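Local atomic coordinates of protein (sliding clamp) (Enterobacteria phage RB69, PDB entry 1B77), a protein that probably encircles DNA as a three-subunit sliding clamp and tethers the phage DNA polymerase to its template for processive replication. Residues L11-S16 and V214-A219; N35-A40 and M184-I189; S74-G79 and T89-A94; F178-N183 and V196-A201. All blocks are in the same frame, centred on the assembly; numbering follows the deposited sequence.

Contact 1. Residues L11-S16 and V214-A219; sequences LKNFAS and VSYVIA
Asn13 and Tyr216 form a buried polar contact, backed by apolar packing of Phe14 on Val214, where the end of helix 5-15 lies against strand 215-219 near the middle of the chain. Tyr216 OH donates to Asn13 OD1 at 2.6 Å. The oxygen lies at the edge of the tyrosine ring, in its plane, whereas the amide is turned almost square to that ring (85° between planes), and the hydroxyl approaches from above the carbonyl plane and not along a lone pair. With CG anti to the backbone N (chi1 171°), Asn13 extends from the helix to meet a tyrosine arriving from the opposite direction. Both groups have second partners: Asn13 ND2 bonds to Lys188 O, and Tyr216 OH bonds to the backbone N of Gln190. An amide and a phenol, each able to give and accept, thus satisfy one another and two backbone groups in a largely buried place. Beside it, Val214 CG1 lies 4.1 Å from Phe14 CE1, near the plane of that ring, and also rests on one face of Tyr216. Phe14 continues onto Ala40 and Ile29, so the helix packs on several strands. The arrangement is that of the DNA clamp fold, in which helices cover one face of curved antiparallel sheets.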
loop_
_atom_site.group_PDB
_atom_site.type_symbol
_atom_site.label_atom_id
_atom_site.label_comp_id
_atom_site.label_asym_id
_atom_site.label_seq_id
_atom_site.Cartn_x
_atom_site.Cartn_y
_atom_site.Cartn_z
ATOM N N LEU A 11 7.525 -15.039 16.695
ATOM C CA LEU A 11 6.192 -14.955 17.283
ATOM C C LEU A 11 5.195 -14.399 16.272
ATOM O O LEU A 11 4.006 -14.725 16.309
ATOM C CB LEU A 11 6.213 -14.069 18.534
ATOM C CG LEU A 11 6.717 -14.782 19.785
ATOM C CD1 LEU A 11 6.909 -13.791 20.920
ATOM C CD2 LEU A 11 5.709 -15.883 20.162
ATOM N N LYS A 12 5.687 -13.557 15.370
ATOM C CA LYS A 12 4.838 -12.973 14.346
ATOM C C LYS A 12 4.434 -14.063 13.343
ATOM O O LYS A 12 3.317 -14.045 12.825
ATOM C CB LYS A 12 5.561 -11.822 13.639
ATOM C CG LYS A 12 4.610 -10.776 13.059
ATOM C CD LYS A 12 5.339 -9.597 12.414
ATOM C CE LYS A 12 4.336 -8.530 11.920
ATOM N NZ LYS A 12 3.571 -7.853 13.038
ATOM N N ASN A 13 5.326 -15.015 13.074
ATOM C CA ASN A 13 4.986 -16.109 12.160
ATOM C C ASN A 13 3.932 -16.987 12.837
ATOM O O ASN A 13 3.000 -17.455 12.191
ATOM C CB ASN A 13 6.228 -16.944 11.816
ATOM C CG ASN A 13 5.887 -18.225 11.045
ATOM O OD1 ASN A 13 5.971 -19.328 11.590
ATOM N ND2 ASN A 13 5.506 -18.080 9.779
ATOM N N PHE A 14 4.079 -17.188 14.145
ATOM C CA PHE A 14 3.127 -17.985 14.923
ATOM C C PHE A 14 1.721 -17.357 14.919
ATOM O O PHE A 14 0.719 -18.066 14.779
ATOM C CB PHE A 14 3.628 -18.143 16.372
ATOM C CG PHE A 14 4.701 -19.200 16.553
ATOM C CD1 PHE A 14 5.604 -19.495 15.535
ATOM C CD2 PHE A 14 4.819 -19.881 17.768
ATOM C CE1 PHE A 14 6.617 -20.453 15.727
ATOM C CE2 PHE A 14 5.822 -20.836 17.969
ATOM C CZ PHE A 14 6.723 -21.123 16.944
ATOM N N ALA A 15 1.643 -16.034 15.058
ATOM C CA ALA A 15 0.352 -15.345 15.066
ATOM C C ALA A 15 -0.422 -15.558 13.767
ATOM O O ALA A 15 -1.647 -15.424 13.739
ATOM C CB ALA A 15 0.543 -13.850 15.308
ATOM N N SER A 16 0.282 -15.879 12.686
ATOM C CA SER A 16 -0.397 -16.116 11.425
ATOM C C SER A 16 -0.980 -17.536 11.446
ATOM O O SER A 16 -1.835 -17.881 10.632
ATOM C CB SER A 16 0.573 -15.960 10.254
ATOM O OG SER A 16 1.471 -17.052 10.203
ATOM N N VAL A 214 12.950 -22.851 13.262
ATOM C CA VAL A 214 11.612 -23.312 13.612
ATOM C C VAL A 214 11.272 -24.692 13.047
ATOM O O VAL A 214 11.806 -25.098 12.016
ATOM C CB VAL A 214 10.539 -22.300 13.097
ATOM C CG1 VAL A 214 9.134 -22.778 13.456
ATOM C CG2 VAL A 214 10.785 -20.930 13.695
ATOM N N SER A 215 10.383 -25.404 13.736
ATOM C CA SER A 215 9.927 -26.716 13.291
ATOM C C SER A 215 8.417 -26.666 13.145
ATOM O O SER A 215 7.732 -26.208 14.046
ATOM C CB SER A 215 10.295 -27.805 14.301
ATOM O OG SER A 215 11.635 -28.240 14.121
ATOM N N TYR A 216 7.903 -27.120 12.007
ATOM C CA TYR A 216 6.462 -27.129 11.787
ATOM C C TYR A 216 5.982 -28.545 11.535
ATOM O O TYR A 216 6.694 -29.348 10.929
ATOM C CB TYR A 216 6.056 -26.302 10.564
ATOM C CG TYR A 216 6.482 -24.856 10.549
ATOM C CD1 TYR A 216 7.729 -24.488 10.066
ATOM C CD2 TYR A 216 5.609 -23.848 10.957
ATOM C CE1 TYR A 216 8.104 -23.151 9.975
ATOM C CE2 TYR A 216 5.978 -22.497 10.871
ATOM C CZ TYR A 216 7.226 -22.163 10.374
ATOM O OH TYR A 216 7.595 -20.845 10.242
ATOM N N VAL A 217 4.781 -28.849 12.014
ATOM C CA VAL A 217 4.163 -30.150 11.783
ATOM C C VAL A 217 2.810 -29.859 11.142
ATOM O O VAL A 217 1.955 -29.181 11.724
ATOM C CB VAL A 217 3.945 -30.964 13.080
ATOM C CG1 VAL A 217 3.089 -32.201 12.769
ATOM C CG2 VAL A 217 5.296 -31.410 13.658
ATOM N N ILE A 218 2.633 -30.357 9.928
ATOM C CA ILE A 218 1.401 -30.128 9.204
ATOM C C ILE A 218 0.693 -31.430 8.870
ATOM O O ILE A 218 1.294 -32.362 8.332
ATOM C CB ILE A 218 1.678 -29.355 7.900
ATOM C CG1 ILE A 218 2.347 -28.015 8.233
ATOM C CG2 ILE A 218 0.388 -29.136 7.142
ATOM C CD1 ILE A 218 2.995 -27.333 7.053
ATOM N N ALA A 219 -0.593 -31.482 9.200
ATOM C CA ALA A 219 -1.408 -32.656 8.922
ATOM C C ALA A 219 -1.611 -32.745 7.418
ATOM O O ALA A 219 -1.707 -31.724 6.741
ATOM C CB ALA A 219 -2.755 -32.535 9.628
#

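Contact 2. Residues N35-A40 and M184-I189; sequences NGTTYA and MANMKI
Thr37 and Thr38 meet Asn186 in two different ways: Thr37 OG1 lies against its side chain, whereas Thr38 OG1 bonds to its backbone carbonyl. The Thr37 side chain crosses that of Asn186 at about a right angle, and its OG1 comes within 3.3 Å of CG of the Asn186 amide. Thr38 meets the same residue obliquely and nearer the backbone: its OG1 donates to Asn186 O at 2.9 Å, in the carbonyl plane and on a lone pair, while passing 3.2 Å from Asn186 CB. The Thr38 hydroxyl stands beside its own backbone N (chi1 -65°), which turns it to the carbonyl and sets CG2 alongside, 3.9 Å from the same oxygen.

Thr37 is held from its own side as well. Asn35 OD1 accepts from Thr37 N at 2.9 Å, an Asx turn that shapes the approach to strand 38-44, and Gly36 between them adopts a positive phi that glycine tolerates easily. On the other side, residues 184-186 form a short 3-10 turn, followed by inverse gamma turns centred on Met187 and Lys188. The loop packs through Asn186 on Ile218 of strand 215-219 and through Lys188 on Ile17 of another loop.

Threonine suits position 38 because it pairs a short hydroxyl with a methyl group that tolerates burial. The chemistry is that of neutral groups: a backbone carbonyl in an irregular loop gains a donor from a strand side chain, beside its weak bond from Lys188 N, joining loop and strand without any charged pair between them.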
loop_
_atom_site.group_PDB
_atom_site.type_symbol
_atom_site.label_atom_id
_atom_site.label_comp_id
_atom_site.label_asym_id
_atom_site.label_seq_id
_atom_site.Cartn_x
_atom_site.Cartn_y
_atom_site.Cartn_z
ATOM N N ASN A 35 -7.971 -25.091 13.926
ATOM C CA ASN A 35 -8.454 -26.271 13.206
ATOM C C ASN A 35 -7.491 -27.453 13.304
ATOM O O ASN A 35 -7.696 -28.486 12.664
ATOM C CB ASN A 35 -8.704 -25.943 11.735
ATOM C CG ASN A 35 -7.432 -25.553 11.003
ATOM O OD1 ASN A 35 -6.334 -25.903 11.422
ATOM N ND2 ASN A 35 -7.579 -24.853 9.887
ATOM N N GLY A 36 -6.438 -27.292 14.103
ATOM C CA GLY A 36 -5.475 -28.362 14.310
ATOM C C GLY A 36 -4.602 -28.824 13.159
ATOM O O GLY A 36 -3.840 -29.780 13.321
ATOM N N THR A 37 -4.682 -28.163 12.010
ATOM C CA THR A 37 -3.887 -28.554 10.848
ATOM C C THR A 37 -2.395 -28.203 10.909
ATOM O O THR A 37 -1.555 -28.953 10.406
ATOM C CB THR A 37 -4.445 -27.929 9.571
ATOM O OG1 THR A 37 -4.331 -26.500 9.655
ATOM C CG2 THR A 37 -5.897 -28.309 9.393
ATOM N N THR A 38 -2.062 -27.070 11.521
ATOM C CA THR A 38 -0.670 -26.640 11.599
ATOM C C THR A 38 -0.124 -26.425 13.012
ATOM O O THR A 38 -0.747 -25.758 13.836
ATOM C CB THR A 38 -0.469 -25.334 10.784
ATOM O OG1 THR A 38 -0.710 -25.595 9.395
ATOM C CG2 THR A 38 0.952 -24.806 10.946
ATOM N N TYR A 39 1.051 -26.988 13.277
ATOM C CA TYR A 39 1.720 -26.851 14.575
ATOM C C TYR A 39 3.090 -26.197 14.375
ATOM O O TYR A 39 3.750 -26.431 13.365
ATOM C CB TYR A 39 1.922 -28.230 15.217
ATOM C CG TYR A 39 2.829 -28.249 16.447
ATOM C CD1 TYR A 39 2.324 -27.987 17.724
ATOM C CD2 TYR A 39 4.185 -28.560 16.329
ATOM C CE1 TYR A 39 3.154 -28.036 18.854
ATOM C CE2 TYR A 39 5.023 -28.611 17.447
ATOM C CZ TYR A 39 4.502 -28.351 18.704
ATOM O OH TYR A 39 5.319 -28.411 19.813
ATOM N N ALA A 40 3.517 -25.387 15.338
ATOM C CA ALA A 40 4.816 -24.731 15.260
ATOM C C ALA A 40 5.465 -24.648 16.636
ATOM O O ALA A 40 4.782 -24.478 17.654
ATOM C CB ALA A 40 4.680 -23.333 14.663
ATOM N N MET A 184 -2.392 -26.192 0.810
ATOM C CA MET A 184 -1.492 -25.054 0.788
ATOM C C MET A 184 -1.793 -23.993 1.834
ATOM O O MET A 184 -0.917 -23.223 2.213
ATOM C CB MET A 184 -1.480 -24.407 -0.594
ATOM C CG MET A 184 -0.248 -23.565 -0.826
ATOM S SD MET A 184 1.187 -24.491 -1.448
ATOM C CE MET A 184 1.430 -25.706 -0.225
ATOM N N ALA A 185 -3.032 -23.952 2.305
ATOM C CA ALA A 185 -3.416 -22.961 3.299
ATOM C C ALA A 185 -2.741 -23.208 4.641
ATOM O O ALA A 185 -2.760 -22.335 5.513
ATOM C CB ALA A 185 -4.926 -22.953 3.472
ATOM N N ASN A 186 -2.153 -24.388 4.821
ATOM C CA ASN A 186 -1.494 -24.701 6.083
ATOM C C ASN A 186 0.018 -24.486 6.036
ATOM O O ASN A 186 0.702 -24.704 7.033
ATOM C CB ASN A 186 -1.782 -26.148 6.481
ATOM C CG ASN A 186 -3.256 -26.456 6.495
ATOM O OD1 ASN A 186 -4.039 -25.731 7.102
ATOM N ND2 ASN A 186 -3.647 -27.538 5.833
ATOM N N MET A 187 0.528 -24.063 4.879
ATOM C CA MET A 187 1.968 -23.841 4.713
ATOM C C MET A 187 2.416 -22.461 5.182
ATOM O O MET A 187 2.991 -21.694 4.406
ATOM C CB MET A 187 2.360 -24.030 3.242
ATOM C CG MET A 187 2.209 -25.452 2.740
ATOM S SD MET A 187 3.388 -26.599 3.472
ATOM C CE MET A 187 4.869 -26.173 2.548
ATOM N N LYS A 188 2.153 -22.160 6.449
ATOM C CA LYS A 188 2.520 -20.872 7.048
ATOM C C LYS A 188 3.990 -20.918 7.476
ATOM O O LYS A 188 4.338 -20.493 8.574
ATOM C CB LYS A 188 1.648 -20.599 8.282
ATOM C CG LYS A 188 0.153 -20.801 8.075
ATOM C CD LYS A 188 -0.474 -19.690 7.257
ATOM C CE LYS A 188 -1.941 -19.984 6.984
ATOM N NZ LYS A 188 -2.734 -20.171 8.232
ATOM N N ILE A 189 4.835 -21.444 6.600
ATOM C CA ILE A 189 6.263 -21.575 6.868
ATOM C C ILE A 189 7.035 -20.302 6.529
ATOM O O ILE A 189 6.984 -19.834 5.395
ATOM C CB ILE A 189 6.855 -22.730 6.029
ATOM C CG1 ILE A 189 6.311 -24.066 6.524
ATOM C CG2 ILE A 189 8.364 -22.717 6.102
ATOM C CD1 ILE A 189 4.871 -24.295 6.190
#

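Contact 3. Residues S74-G79 and T89-A94; sequences SMHTDG and TVYWPA
Asp78 OD1 may help to orient the histidine that faces Tyr91: it accepts from Asn80 N, closing an Asx turn, and more weakly from His76 ND1 at 3.1 Å, where the N-H points well off line (129°). The aspartate thus offers the imidazole a weak link within the type I turn running from His76 to Gly79. Gly79 closes that turn with a positive phi of 92°, where a beta carbon would crowd the preceding carbonyl oxygen, so glycine fits.

The imidazole turns one face to Tyr91. CE1 of Tyr91 stands 3.6 Å above the centre of the His76 ring plane, and Thr77 CB occupies the opposite face. The two rings are tilted 36° from each other with centroids 4.8 Å apart, so the corner of the phenol, rather than its whole face, rests on the histidine. Tyr91 has its CG beside the backbone N, which brings the ring to this side; Thr89 CG2 packs on one of its faces. The two rings offer flat apolar surface to each other and to Lys82, which both touch. Farther on, Ala94 CB comes to 3.1 Å from Gly79 O, a tight approach in which a small methyl is fitting.

The pair joins the turn that follows outer strand 72-75 to outer strand 88-92, with Lys82 on the central strand 81-84 between them. Val90 and Trp92 pack instead against helix 57-64, and Thr89 and Val90 pair antiparallel with a strand of the second subunit, so that the sheet continues across the subunit interface.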
loop_
_atom_site.group_PDB
_atom_site.type_symbol
_atom_site.label_atom_id
_atom_site.label_comp_id
_atom_site.label_asym_id
_atom_site.label_seq_id
_atom_site.Cartn_x
_atom_site.Cartn_y
_atom_site.Cartn_z
ATOM N N SER A 74 6.284 -7.786 32.356
ATOM C CA SER A 74 5.935 -8.669 33.460
ATOM C C SER A 74 4.438 -8.618 33.720
ATOM O O SER A 74 3.707 -7.883 33.052
ATOM C CB SER A 74 6.665 -8.226 34.723
ATOM O OG SER A 74 6.248 -6.920 35.091
ATOM N N MET A 75 3.983 -9.391 34.698
ATOM C CA MET A 75 2.571 -9.404 35.027
ATOM C C MET A 75 2.263 -8.317 36.053
ATOM O O MET A 75 2.920 -8.204 37.081
ATOM C CB MET A 75 2.153 -10.772 35.559
ATOM C CG MET A 75 0.639 -10.930 35.649
ATOM S SD MET A 75 0.100 -12.522 36.299
ATOM C CE MET A 75 0.297 -13.558 34.804
ATOM N N HIS A 76 1.256 -7.514 35.751
ATOM C CA HIS A 76 0.860 -6.418 36.618
ATOM C C HIS A 76 -0.000 -6.878 37.789
ATOM O O HIS A 76 -0.493 -8.004 37.820
ATOM C CB HIS A 76 0.084 -5.380 35.808
ATOM C CG HIS A 76 -0.127 -4.091 36.529
ATOM N ND1 HIS A 76 -1.294 -3.364 36.443
ATOM C CD2 HIS A 76 0.699 -3.375 37.337
ATOM C CE1 HIS A 76 -1.186 -2.266 37.164
ATOM N NE2 HIS A 76 0.015 -2.248 37.715
ATOM N N THR A 77 -0.190 -5.971 38.738
ATOM C CA THR A 77 -0.985 -6.215 39.932
ATOM C C THR A 77 -2.394 -6.722 39.650
ATOM O O THR A 77 -2.955 -7.469 40.451
ATOM C CB THR A 77 -1.102 -4.933 40.762
ATOM O OG1 THR A 77 0.201 -4.529 41.192
ATOM C CG2 THR A 77 -1.978 -5.164 41.973
ATOM N N ASP A 78 -2.972 -6.320 38.523
ATOM C CA ASP A 78 -4.328 -6.751 38.191
ATOM C C ASP A 78 -4.417 -8.053 37.389
ATOM O O ASP A 78 -5.504 -8.454 36.970
ATOM C CB ASP A 78 -5.067 -5.634 37.447
ATOM C CG ASP A 78 -4.347 -5.189 36.181
ATOM O OD1 ASP A 78 -3.254 -5.720 35.885
ATOM O OD2 ASP A 78 -4.882 -4.301 35.480
ATOM N N GLY A 79 -3.286 -8.724 37.190
ATOM C CA GLY A 79 -3.289 -9.964 36.429
ATOM C C GLY A 79 -3.021 -9.755 34.945
ATOM O O GLY A 79 -2.902 -10.719 34.188
ATOM N N THR A 89 4.574 3.535 30.377
ATOM C CA THR A 89 4.171 2.169 30.675
ATOM C C THR A 89 2.987 1.793 29.776
ATOM O O THR A 89 2.084 2.599 29.542
ATOM C CB THR A 89 3.742 2.040 32.159
ATOM O OG1 THR A 89 4.815 2.462 33.004
ATOM C CG2 THR A 89 3.374 0.604 32.502
ATOM N N VAL A 90 3.003 0.574 29.258
ATOM C CA VAL A 90 1.915 0.100 28.421
ATOM C C VAL A 90 1.327 -1.133 29.081
ATOM O O VAL A 90 2.053 -2.066 29.416
ATOM C CB VAL A 90 2.395 -0.303 26.999
ATOM C CG1 VAL A 90 1.231 -0.919 26.218
ATOM C CG2 VAL A 90 2.953 0.906 26.260
ATOM N N TYR A 91 0.013 -1.139 29.277
ATOM C CA TYR A 91 -0.640 -2.295 29.865
ATOM C C TYR A 91 -1.368 -3.032 28.750
ATOM O O TYR A 91 -1.987 -2.406 27.890
ATOM C CB TYR A 91 -1.627 -1.871 30.954
ATOM C CG TYR A 91 -0.976 -1.106 32.079
ATOM C CD1 TYR A 91 -0.202 -1.758 33.038
ATOM C CD2 TYR A 91 -1.122 0.274 32.178
ATOM C CE1 TYR A 91 0.414 -1.053 34.071
ATOM C CE2 TYR A 91 -0.514 0.988 33.204
ATOM C CZ TYR A 91 0.251 0.324 34.146
ATOM O OH TYR A 91 0.855 1.045 35.149
ATOM N N TRP A 92 -1.272 -4.359 28.753
ATOM C CA TRP A 92 -1.924 -5.177 27.738
ATOM C C TRP A 92 -2.732 -6.270 28.434
ATOM O O TRP A 92 -2.271 -6.886 29.390
ATOM C CB TRP A 92 -0.876 -5.789 26.796
ATOM C CG TRP A 92 -1.467 -6.413 25.560
ATOM C CD1 TRP A 92 -1.920 -7.696 25.420
ATOM C CD2 TRP A 92 -1.700 -5.767 24.301
ATOM N NE1 TRP A 92 -2.419 -7.886 24.155
ATOM C CE2 TRP A 92 -2.298 -6.718 23.448
ATOM C CE3 TRP A 92 -1.464 -4.470 23.817
ATOM C CZ2 TRP A 92 -2.660 -6.422 22.128
ATOM C CZ3 TRP A 92 -1.830 -4.172 22.499
ATOM C CH2 TRP A 92 -2.423 -5.147 21.675
ATOM N N PRO A 93 -3.957 -6.522 27.963
ATOM C CA PRO A 93 -4.782 -7.549 28.597
ATOM C C PRO A 93 -4.280 -8.986 28.537
ATOM O O PRO A 93 -3.777 -9.446 27.511
ATOM C CB PRO A 93 -6.122 -7.386 27.891
ATOM C CG PRO A 93 -5.709 -6.973 26.516
ATOM C CD PRO A 93 -4.657 -5.931 26.810
ATOM N N ALA A 94 -4.427 -9.674 29.666
ATOM C CA ALA A 94 -4.064 -11.078 29.797
ATOM C C ALA A 94 -5.366 -11.812 29.523
ATOM O O ALA A 94 -6.384 -11.522 30.147
ATOM C CB ALA A 94 -3.596 -11.372 31.211
#

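Contact 4. Residues F178-N183 and V196-A201; sequences FNFVIN and VMLWGA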
loop_
_atom_site.group_PDB
_atom_site.type_symbol
_atom_site.label_atom_id
_atom_site.label_comp_id
_atom_site.label_asym_id
_atom_site.label_seq_id
_atom_site.Cartn_x
_atom_site.Cartn_y
_atom_site.Cartn_z
ATOM N N PHE A 178 4.594 -43.076 -2.865
ATOM C CA PHE A 178 3.755 -42.209 -2.047
ATOM C C PHE A 178 3.343 -40.934 -2.764
ATOM O O PHE A 178 4.024 -40.463 -3.673
ATOM C CB PHE A 178 4.501 -41.854 -0.754
ATOM C CG PHE A 178 5.894 -41.327 -0.986
ATOM C CD1 PHE A 178 6.096 -40.012 -1.399
ATOM C CD2 PHE A 178 7.002 -42.162 -0.850
ATOM C CE1 PHE A 178 7.380 -39.536 -1.674
ATOM C CE2 PHE A 178 8.286 -41.697 -1.122
ATOM C CZ PHE A 178 8.475 -40.382 -1.536
ATOM N N ASN A 179 2.208 -40.391 -2.343
ATOM C CA ASN A 179 1.666 -39.153 -2.888
ATOM C C ASN A 179 1.007 -38.428 -1.716
ATOM O O ASN A 179 -0.211 -38.527 -1.509
ATOM C CB ASN A 179 0.638 -39.445 -3.982
ATOM C CG ASN A 179 0.200 -38.193 -4.721
ATOM O OD1 ASN A 179 -0.765 -37.532 -4.338
ATOM N ND2 ASN A 179 0.928 -37.850 -5.776
ATOM N N PHE A 180 1.831 -37.730 -0.933
ATOM C CA PHE A 180 1.347 -37.001 0.234
ATOM C C PHE A 180 0.755 -35.663 -0.182
ATOM O O PHE A 180 1.430 -34.840 -0.799
ATOM C CB PHE A 180 2.481 -36.781 1.246
ATOM C CG PHE A 180 3.089 -38.054 1.769
ATOM C CD1 PHE A 180 2.414 -38.839 2.703
ATOM C CD2 PHE A 180 4.347 -38.468 1.338
ATOM C CE1 PHE A 180 2.989 -40.019 3.199
ATOM C CE2 PHE A 180 4.924 -39.642 1.831
ATOM C CZ PHE A 180 4.244 -40.414 2.761
ATOM N N VAL A 181 -0.509 -35.456 0.173
ATOM C CA VAL A 181 -1.230 -34.238 -0.174
ATOM C C VAL A 181 -1.306 -33.222 0.964
ATOM O O VAL A 181 -1.688 -33.557 2.090
ATOM C CB VAL A 181 -2.664 -34.578 -0.621
ATOM C CG1 VAL A 181 -3.395 -33.316 -1.058
ATOM C CG2 VAL A 181 -2.617 -35.598 -1.733
ATOM N N ILE A 182 -0.960 -31.974 0.659
ATOM C CA ILE A 182 -0.985 -30.908 1.653
ATOM C C ILE A 182 -1.826 -29.711 1.218
ATOM O O ILE A 182 -1.708 -29.237 0.090
ATOM C CB ILE A 182 0.450 -30.417 1.974
ATOM C CG1 ILE A 182 1.220 -31.513 2.712
ATOM C CG2 ILE A 182 0.405 -29.141 2.810
ATOM C CD1 ILE A 182 2.671 -31.180 2.970
ATOM N N ASN A 183 -2.685 -29.239 2.115
ATOM C CA ASN A 183 -3.521 -28.081 1.833
ATOM C C ASN A 183 -2.593 -26.872 1.931
ATOM O O ASN A 183 -2.065 -26.570 2.997
ATOM C CB ASN A 183 -4.654 -27.979 2.863
ATOM C CG ASN A 183 -5.448 -26.675 2.746
ATOM O OD1 ASN A 183 -5.537 -26.075 1.670
ATOM N ND2 ASN A 183 -6.041 -26.243 3.859
ATOM N N VAL A 196 12.694 -31.786 5.204
ATOM C CA VAL A 196 11.305 -32.233 5.141
ATOM C C VAL A 196 11.142 -33.704 5.482
ATOM O O VAL A 196 11.617 -34.571 4.758
ATOM C CB VAL A 196 10.727 -31.998 3.739
ATOM C CG1 VAL A 196 9.254 -32.407 3.700
ATOM C CG2 VAL A 196 10.905 -30.542 3.353
ATOM N N MET A 197 10.454 -33.980 6.580
ATOM C CA MET A 197 10.231 -35.352 7.009
ATOM C C MET A 197 8.765 -35.750 6.841
ATOM O O MET A 197 7.873 -35.171 7.467
ATOM C CB MET A 197 10.670 -35.501 8.457
ATOM C CG MET A 197 12.120 -35.109 8.650
ATOM S SD MET A 197 12.571 -35.016 10.362
ATOM C CE MET A 197 12.046 -33.333 10.755
ATOM N N LEU A 198 8.534 -36.744 5.992
ATOM C CA LEU A 198 7.188 -37.220 5.698
ATOM C C LEU A 198 6.882 -38.544 6.399
ATOM O O LEU A 198 7.711 -39.458 6.422
ATOM C CB LEU A 198 7.036 -37.364 4.189
ATOM C CG LEU A 198 7.443 -36.099 3.427
ATOM C CD1 LEU A 198 7.574 -36.398 1.949
ATOM C CD2 LEU A 198 6.420 -35.007 3.675
ATOM N N TRP A 199 5.683 -38.644 6.963
ATOM C CA TRP A 199 5.286 -39.844 7.685
ATOM C C TRP A 199 3.896 -40.346 7.362
ATOM O O TRP A 199 2.935 -39.579 7.318
ATOM C CB TRP A 199 5.355 -39.596 9.184
ATOM C CG TRP A 199 4.750 -40.699 9.991
ATOM C CD1 TRP A 199 5.269 -41.943 10.196
ATOM C CD2 TRP A 199 3.522 -40.649 10.727
ATOM N NE1 TRP A 199 4.446 -42.667 11.021
ATOM C CE2 TRP A 199 3.370 -41.894 11.368
ATOM C CE3 TRP A 199 2.543 -39.664 10.920
ATOM C CZ2 TRP A 199 2.273 -42.191 12.180
ATOM C CZ3 TRP A 199 1.448 -39.959 11.734
ATOM C CH2 TRP A 199 1.328 -41.211 12.353
ATOM N N GLY A 200 3.803 -41.657 7.177
ATOM C CA GLY A 200 2.532 -42.280 6.873
ATOM C C GLY A 200 2.419 -43.622 7.570
ATOM O O GLY A 200 3.331 -44.440 7.506
ATOM N N ALA A 201 1.302 -43.834 8.253
ATOM C CA ALA A 201 1.040 -45.084 8.961
ATOM C C ALA A 201 -0.449 -45.330 8.835
ATOM O O ALA A 201 -1.238 -44.863 9.654
ATOM C CB ALA A 201 1.431 -44.966 10.430
#
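Phe180 carries this contact with Leu198, and its side chain can be traced outward from strand 178-183. CB already points at strand 196-201, with CG beside the backbone N (chi1 -60°), and the ring begins to touch at CD2, which lies 3.9 Å from Leu198 CD1. One atom further, CE2 comes equally near, 3.9 Å, to Leu198 CB, so that this methylene sits over a face of the ring while the leucine's CD1, on the same side of the ring, reaches obliquely past its CD2 rim. On the other flank of the ring CE1 approaches the backbone: Trp199 O is 4.1 Å away, and Gly200 CA, at the ring edge and near its plane, is 4.3 Å away. Glycine fits here because a CB on residue 200 would come within about 3.3 Å of that ring carbon. Trp199 turns its own side chain the other way and contributes little more than its carbonyl.

The strands lie face to face, not side by side. Their axes pass 9.2 Å apart at 106°, close to perpendicular, as where two sheets pack with their strands crossed. Phe180 belongs to the sheet that holds strand 137-143, and Leu198 to the one that holds strand 204-210; Met220 touches both residues, and Ile140 extends the apolar layer next to Leu198.

Between these strands the chemistry is dispersion and exclusion of water. A broad ring and a branched aliphatic chain pack together without a polar bond between the two segments, implying that the sheets are joined here through hydrophobic burial.

In the fold
Contacts 1 and 2 sit together near the centre of the chain, their centres about 7 Å apart, on adjacent strands 38-44 and 215-219 of one antiparallel sheet, where Val217 and Tyr39 pair through their backbones. Contact 4, its centre about 14 Å from that of contact 2, touches it through Met187 and Ile182 and shares the sheet through strand 194-201. Contact 3 stands apart at a subunit interface, its centre about 43 Å from that of contact 4. Along the chain, contacts 2, 3 and 4 all fall between the segments of contact 1; contact 3 closes before contact 4 opens, and the segments of contacts 2 and 4 alternate. Long-range pairing thus unites the middle of an elongated subunit whose end takes part in ring assembly.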